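Local coordinates for protein Alpha/beta hydrolase (PDB 3BWX) that probably acts as a hydrolase of the alpha/beta hydrolase fold, its natural substrate not established, and binds calcium, at residues L230-I240 with G254-H265. The protein carries 1 engineered substitution. Residues are numbered along the deposited sequence; the frame is centred on the assembly and turned at random.
Sequences LLVLRGETSDI and GVELVTLPRIGH
Ile240 lies across one face of the His265 imidazole: its CG1 is 3.6 Å from the ring centroid and 10° off the normal, a CH-pi contact. ND1 of that ring is hydrogen-bonded to Asp129, which also takes a bond from Ser238 OG, and NE2 comes close to Ser105 of an apparent nucleophile elbow; Ser105, Asp129 and His265 are thus consistent with a catalytic triad. With CG of His265 anti to its own N (chi1 -177°), the ring lies against Ile240 CB and CG1. Were His265 an alanine, Ile240 would probably lose the ring it covers and Asp129 its imidazole mate. The backbone N of His265 and that of Asp239 share water 3.

Both loops continue the last two parallel strands of the alpha/beta hydrolase sheet, 230-235 and the edge strand 255-260, joined through helix 243-250 as a beta-alpha-beta unit. The ladder between them ends with Glu236 N to Leu260 O, 3.0 Å. On the face covered by helix 272-282, Leu233 CD2 lies 3.7 Å from Val258 CB and also meets Leu260 CD2; on the other, beside helix 243-250, Val232 CG2 packs 3.8 Å from Val255 CG1.

Past the strands, the Glu236 side chain, extended beyond CG, accepts at OE1 a hydrogen bond from Arg262 N (2.9 Å), which comes from above the carboxylate plane. Thr237 N gives Ile263 O a nearly straight hydrogen bond (N-H...O 174°), though from above the carbonyl plane. Arg234, whose NE bonds Leu241 O, reaches Thr259 OG1 from NH1 through water 1.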
ATOM      1  N   LEU A 230     -16.406  -5.318   0.760  1.00  8.35           N
ATOM      2  CA  LEU A 230     -15.084  -5.335   1.362  1.00  7.61           C
ATOM      3  C   LEU A 230     -14.513  -6.724   1.403  1.00  7.85           C
ATOM      4  O   LEU A 230     -15.152  -7.678   1.851  1.00  8.38           O
ATOM      5  CB  LEU A 230     -15.125  -4.737   2.787  1.00  8.79           C
ATOM      6  CG  LEU A 230     -13.779  -4.578   3.507  1.00  6.15           C
ATOM      7  CD1 LEU A 230     -12.724  -3.671   2.838  1.00  7.23           C
ATOM      8  CD2 LEU A 230     -14.076  -4.077   4.964  1.00  9.91           C
ATOM      9  N   LEU A 231     -13.253  -6.770   0.997  1.00  8.27           N
ATOM     10  CA  LEU A 231     -12.350  -7.887   1.199  1.00  6.78           C
ATOM     11  C   LEU A 231     -11.227  -7.471   2.126  1.00  8.14           C
ATOM     12  O   LEU A 231     -10.625  -6.396   1.938  1.00  8.21           O
ATOM     13  CB  LEU A 231     -11.726  -8.297  -0.136  1.00  7.29           C
ATOM     14  CG  LEU A 231     -10.510  -9.279  -0.122  1.00  8.05           C
ATOM     15  CD1 LEU A 231     -10.892 -10.666   0.427  1.00 12.21           C
ATOM     16  CD2 LEU A 231      -9.872  -9.396  -1.546  1.00  7.48           C
ATOM     17  N   VAL A 232     -10.940  -8.358   3.081  1.00  6.65           N
ATOM     18  CA  VAL A 232      -9.793  -8.248   3.964  1.00  8.14           C
ATOM     19  C   VAL A 232      -8.850  -9.415   3.674  1.00  7.47           C
ATOM     20  O   VAL A 232      -9.265 -10.574   3.788  1.00  6.43           O
ATOM     21  CB  VAL A 232     -10.189  -8.234   5.434  1.00  8.41           C
ATOM     22  CG1 VAL A 232      -8.938  -8.049   6.308  1.00  7.79           C
ATOM     23  CG2 VAL A 232     -11.168  -7.142   5.728  1.00  9.59           C
ATOM     24  N   LEU A 233      -7.629  -9.147   3.275  1.00  8.75           N
ATOM     25  CA  LEU A 233      -6.585 -10.142   3.132  1.00  7.74           C
ATOM     26  C   LEU A 233      -5.704 -10.108   4.378  1.00  6.52           C
ATOM     27  O   LEU A 233      -5.337  -9.061   4.903  1.00  8.11           O
ATOM     28  CB  LEU A 233      -5.732  -9.878   1.847  1.00  7.28           C
ATOM     29  CG  LEU A 233      -6.467 -10.011   0.496  1.00  8.91           C
ATOM     30  CD1 LEU A 233      -5.721  -9.361  -0.660  1.00 10.93           C
ATOM     31  CD2 LEU A 233      -6.783 -11.479   0.182  1.00 12.19           C
ATOM     32  N   ARG A 234      -5.295 -11.260   4.857  1.00  6.11           N
ATOM     33  CA  ARG A 234      -4.425 -11.356   6.014  1.00  8.47           C
ATOM     34  C   ARG A 234      -3.342 -12.397   5.726  1.00  8.04           C
ATOM     35  O   ARG A 234      -3.662 -13.514   5.285  1.00 10.11           O
ATOM     36  CB  ARG A 234      -5.217 -11.795   7.273  1.00  8.91           C
ATOM     37  CG  ARG A 234      -4.336 -11.874   8.475  1.00  9.29           C
ATOM     38  CD  ARG A 234      -5.010 -12.371   9.715  1.00 10.89           C
ATOM     39  NE  ARG A 234      -3.931 -12.443  10.687  1.00 11.99           N
ATOM     40  CZ  ARG A 234      -3.249 -13.525  11.059  1.00  8.47           C
ATOM     41  NH1 ARG A 234      -3.627 -14.760  10.709  1.00 10.84           N
ATOM     42  NH2 ARG A 234      -2.210 -13.391  11.857  1.00  9.60           N
ATOM     43  N   GLY A 235      -2.085 -12.074   6.035  1.00  9.03           N
ATOM     44  CA  GLY A 235      -1.062 -13.087   6.085  1.00  8.59           C
ATOM     45  C   GLY A 235      -1.221 -13.962   7.321  1.00  6.80           C
ATOM     46  O   GLY A 235      -1.326 -13.416   8.415  1.00  7.99           O
ATOM     47  N   GLU A 236      -1.189 -15.291   7.149  1.00  9.44           N
ATOM     48  CA  GLU A 236      -1.391 -16.220   8.254  1.00  9.80           C
ATOM     49  C   GLU A 236      -0.522 -15.885   9.473  1.00  8.83           C
ATOM     50  O   GLU A 236      -0.971 -16.013  10.625  1.00  8.59           O
ATOM     51  CB  GLU A 236      -1.064 -17.615   7.783  1.00 10.05           C
ATOM     52  CG  GLU A 236      -1.323 -18.688   8.848  1.00 12.49           C
ATOM     53  CD  GLU A 236      -1.236 -20.075   8.261  1.00 16.13           C
ATOM     54  OE1 GLU A 236      -0.192 -20.358   7.639  1.00 11.08           O
ATOM     55  OE2 GLU A 236      -2.201 -20.843   8.435  1.00 21.53           O
ATOM     56  N   THR A 237       0.708 -15.440   9.223  1.00 10.12           N
ATOM     57  CA  THR A 237       1.668 -15.164  10.283  1.00 10.78           C
ATOM     58  C   THR A 237       1.893 -13.675  10.561  1.00  9.07           C
ATOM     59  O   THR A 237       2.859 -13.285  11.220  1.00 11.31           O
ATOM     60  CB  THR A 237       3.024 -15.854  10.013  1.00 13.41           C
ATOM     61  OG1 THR A 237       3.732 -15.167   8.985  1.00 11.64           O
ATOM     62  CG2 THR A 237       2.817 -17.299   9.592  1.00 11.49           C
ATOM     63  N   SER A 238       0.974 -12.830  10.090  1.00  9.94           N
ATOM     64  CA  SER A 238       1.151 -11.398  10.185  1.00  9.96           C
ATOM     65  C   SER A 238       1.381 -10.935  11.601  1.00 12.10           C
ATOM     66  O   SER A 238       0.608 -11.323  12.488  1.00 11.40           O
ATOM     67  CB  SER A 238      -0.088 -10.705   9.681  1.00  9.92           C
ATOM     68  OG  SER A 238       0.053  -9.304   9.842  1.00 10.09           O
ATOM     69  N   ASP A 239       2.439 -10.132  11.768  1.00 11.78           N
ATOM     70  CA  ASP A 239       2.734  -9.431  13.029  1.00 12.84           C
ATOM     71  C   ASP A 239       2.055  -8.049  13.140  1.00 12.30           C
ATOM     72  O   ASP A 239       2.386  -7.271  14.052  1.00 14.99           O
ATOM     73  CB  ASP A 239       4.247  -9.358  13.304  1.00 14.08           C
ATOM     74  CG  ASP A 239       5.011  -8.436  12.358  1.00 19.35           C
ATOM     75  OD1 ASP A 239       4.437  -7.797  11.423  1.00 19.97           O
ATOM     76  OD2 ASP A 239       6.234  -8.307  12.604  1.00 25.13           O
ATOM     77  N   ILE A 240       1.129  -7.744  12.239  1.00  9.68           N
ATOM     78  CA  ILE A 240       0.484  -6.420  12.154  1.00 12.65           C
ATOM     79  C   ILE A 240      -1.007  -6.606  12.363  1.00 13.09           C
ATOM     80  O   ILE A 240      -1.635  -5.890  13.112  1.00 14.67           O
ATOM     81  CB  ILE A 240       0.807  -5.698  10.828  1.00 12.90           C
ATOM     82  CG1 ILE A 240       2.227  -5.118  10.873  1.00 15.20           C
ATOM     83  CG2 ILE A 240      -0.254  -4.568  10.500  1.00 10.48           C
ATOM     84  CD1 ILE A 240       2.334  -3.708  11.526  1.00 14.42           C
ATOM     85  N   GLY A 254     -21.245  -8.901   4.781  1.00 14.34           N
ATOM     86  CA  GLY A 254     -20.610  -8.685   3.496  1.00 14.22           C
ATOM     87  C   GLY A 254     -19.099  -8.683   3.469  1.00 13.83           C
ATOM     88  O   GLY A 254     -18.518  -8.641   2.398  1.00 17.70           O
ATOM     89  N   VAL A 255     -18.431  -8.686   4.617  1.00 10.62           N
ATOM     90  CA  VAL A 255     -16.993  -8.626   4.622  1.00 10.01           C
ATOM     91  C   VAL A 255     -16.462 -10.037   4.411  1.00 12.53           C
ATOM     92  O   VAL A 255     -16.845 -10.954   5.133  1.00 12.04           O
ATOM     93  CB  VAL A 255     -16.433  -8.014   5.924  1.00  9.93           C
ATOM     94  CG1 VAL A 255     -14.890  -7.989   5.915  1.00 10.35           C
ATOM     95  CG2 VAL A 255     -16.997  -6.645   6.165  1.00  8.94           C
ATOM     96  N   GLU A 256     -15.653 -10.208   3.373  1.00 10.30           N
ATOM     97  CA  GLU A 256     -14.987 -11.484   3.152  1.00  8.53           C
ATOM     98  C   GLU A 256     -13.548 -11.411   3.665  1.00  5.85           C
ATOM     99  O   GLU A 256     -12.867 -10.399   3.370  1.00  7.30           O
ATOM    100  CB  GLU A 256     -15.000 -11.862   1.670  1.00 10.65           C
ATOM    101  CG  GLU A 256     -14.238 -13.133   1.380  1.00 10.22           C
ATOM    102  CD  GLU A 256     -14.623 -13.776   0.043  1.00 13.27           C
ATOM    103  OE1 GLU A 256     -15.700 -14.383  -0.032  1.00 19.82           O
ATOM    104  OE2 GLU A 256     -13.843 -13.690  -0.925  1.00 11.02           O
ATOM    105  N   LEU A 257     -13.121 -12.420   4.435  1.00  6.83           N
ATOM    106  CA  LEU A 257     -11.730 -12.538   4.893  1.00  7.59           C
ATOM    107  C   LEU A 257     -11.072 -13.686   4.155  1.00  9.75           C
ATOM    108  O   LEU A 257     -11.636 -14.827   4.127  1.00  9.23           O
ATOM    109  CB  LEU A 257     -11.709 -12.856   6.399  1.00  8.61           C
ATOM    110  CG  LEU A 257     -10.354 -13.121   7.041  1.00 10.25           C
ATOM    111  CD1 LEU A 257      -9.337 -11.968   6.932  1.00  6.43           C
ATOM    112  CD2 LEU A 257     -10.604 -13.523   8.537  1.00  9.61           C
ATOM    113  N   VAL A 258      -9.881 -13.429   3.625  1.00  9.72           N
ATOM    114  CA  VAL A 258      -9.008 -14.466   3.029  1.00 10.12           C
ATOM    115  C   VAL A 258      -7.673 -14.457   3.737  1.00  7.61           C
ATOM    116  O   VAL A 258      -7.009 -13.422   3.808  1.00  8.26           O
ATOM    117  CB  VAL A 258      -8.874 -14.262   1.510  1.00 10.03           C
ATOM    118  CG1 VAL A 258      -7.818 -15.228   0.931  1.00  7.66           C
ATOM    119  CG2 VAL A 258     -10.257 -14.353   0.830  1.00  7.64           C
ATOM    120  N   THR A 259      -7.281 -15.598   4.277  1.00  6.48           N
ATOM    121  CA  THR A 259      -5.984 -15.722   4.909  1.00  8.56           C
ATOM    122  C   THR A 259      -5.045 -16.470   3.972  1.00  9.47           C
ATOM    123  O   THR A 259      -5.387 -17.541   3.485  1.00  9.14           O
ATOM    124  CB  THR A 259      -6.088 -16.460   6.245  1.00  9.90           C
ATOM    125  OG1 THR A 259      -6.927 -15.695   7.143  1.00 10.09           O
ATOM    126  CG2 THR A 259      -4.680 -16.690   6.855  1.00 10.38           C
ATOM    127  N   LEU A 260      -3.864 -15.891   3.732  1.00  6.86           N
ATOM    128  CA  LEU A 260      -2.824 -16.436   2.849  1.00  9.79           C
ATOM    129  C   LEU A 260      -1.904 -17.315   3.666  1.00 11.57           C
ATOM    130  O   LEU A 260      -1.267 -16.857   4.610  1.00  8.70           O
ATOM    131  CB  LEU A 260      -2.038 -15.327   2.136  1.00  7.96           C
ATOM    132  CG  LEU A 260      -2.641 -14.557   0.964  1.00  7.30           C
ATOM    133  CD1 LEU A 260      -3.133 -15.548  -0.172  1.00 10.10           C
ATOM    134  CD2 LEU A 260      -3.712 -13.608   1.424  1.00 11.34           C
ATOM    135  N   PRO A 261      -1.860 -18.612   3.339  1.00  9.45           N
ATOM    136  CA  PRO A 261      -0.986 -19.515   4.136  1.00 12.66           C
ATOM    137  C   PRO A 261       0.503 -19.195   4.098  1.00  8.53           C
ATOM    138  O   PRO A 261       1.034 -18.801   3.040  1.00 11.10           O
ATOM    139  CB  PRO A 261      -1.234 -20.892   3.499  1.00 14.33           C
ATOM    140  CG  PRO A 261      -2.557 -20.752   2.813  1.00 19.76           C
ATOM    141  CD  PRO A 261      -2.644 -19.327   2.327  1.00 12.93           C
ATOM    142  N   ARG A 262       1.158 -19.344   5.250  1.00 10.63           N
ATOM    143  CA  ARG A 262       2.622 -19.310   5.370  1.00 13.58           C
ATOM    144  C   ARG A 262       3.272 -17.975   4.984  1.00 12.82           C
ATOM    145  O   ARG A 262       4.450 -17.940   4.638  1.00 17.85           O
ATOM    146  CB  ARG A 262       3.262 -20.443   4.554  1.00 17.11           C
ATOM    147  CG  ARG A 262       2.675 -21.787   4.939  1.00 20.98           C
ATOM    148  CD  ARG A 262       3.608 -22.993   4.848  1.00 18.88           C
ATOM    149  NE  ARG A 262       5.037 -22.766   4.598  1.00 22.38           N
ATOM    150  CZ  ARG A 262       5.999 -22.890   5.521  1.00 26.98           C
ATOM    151  NH1 ARG A 262       5.716 -23.230   6.767  1.00 29.61           N
ATOM    152  NH2 ARG A 262       7.264 -22.690   5.193  1.00 29.74           N
ATOM    153  N   ILE A 263       2.521 -16.886   5.028  1.00 11.49           N
ATOM    154  CA  ILE A 263       3.127 -15.604   4.807  1.00 14.05           C
ATOM    155  C   ILE A 263       2.616 -14.626   5.845  1.00 11.41           C
ATOM    156  O   ILE A 263       1.538 -14.797   6.411  1.00 10.74           O
ATOM    157  CB  ILE A 263       2.934 -15.047   3.360  1.00 13.96           C
ATOM    158  CG1 ILE A 263       1.504 -14.663   3.083  1.00 13.77           C
ATOM    159  CG2 ILE A 263       3.441 -15.988   2.248  1.00 15.36           C
ATOM    160  CD1 ILE A 263       1.333 -14.039   1.681  1.00 19.51           C
ATOM    161  N   GLY A 264       3.406 -13.583   6.056  1.00  9.22           N
ATOM    162  CA  GLY A 264       3.149 -12.628   7.113  1.00 11.21           C
ATOM    163  C   GLY A 264       2.708 -11.306   6.542  1.00  9.42           C
ATOM    164  O   GLY A 264       1.943 -11.270   5.561  1.00  7.84           O
ATOM    165  N   HIS A 265       3.176 -10.233   7.179  1.00 10.51           N
ATOM    166  CA  HIS A 265       2.842  -8.882   6.766  1.00  9.62           C
ATOM    167  C   HIS A 265       3.730  -8.433   5.620  1.00 11.88           C
ATOM    168  O   HIS A 265       4.912  -8.255   5.820  1.00 12.99           O
ATOM    169  CB  HIS A 265       2.990  -7.891   7.924  1.00 10.12           C
ATOM    170  CG  HIS A 265       2.579  -6.503   7.558  1.00  9.95           C
ATOM    171  ND1 HIS A 265       1.250  -6.110   7.472  1.00 11.55           N
ATOM    172  CD2 HIS A 265       3.318  -5.415   7.235  1.00 19.40           C
ATOM    173  CE1 HIS A 265       1.210  -4.823   7.154  1.00 16.86           C
ATOM    174  NE2 HIS A 265       2.451  -4.382   6.991  1.00 14.16           N
TER
HETATM  175  O   HOH W   1      -6.324 -15.530   9.850  1.00 14.00           O
HETATM  176  O   HOH W   2       5.324 -16.780   7.368  1.00 13.70           O
HETATM  177  O   HOH W   3       4.643 -10.524   9.636  1.00 12.10           O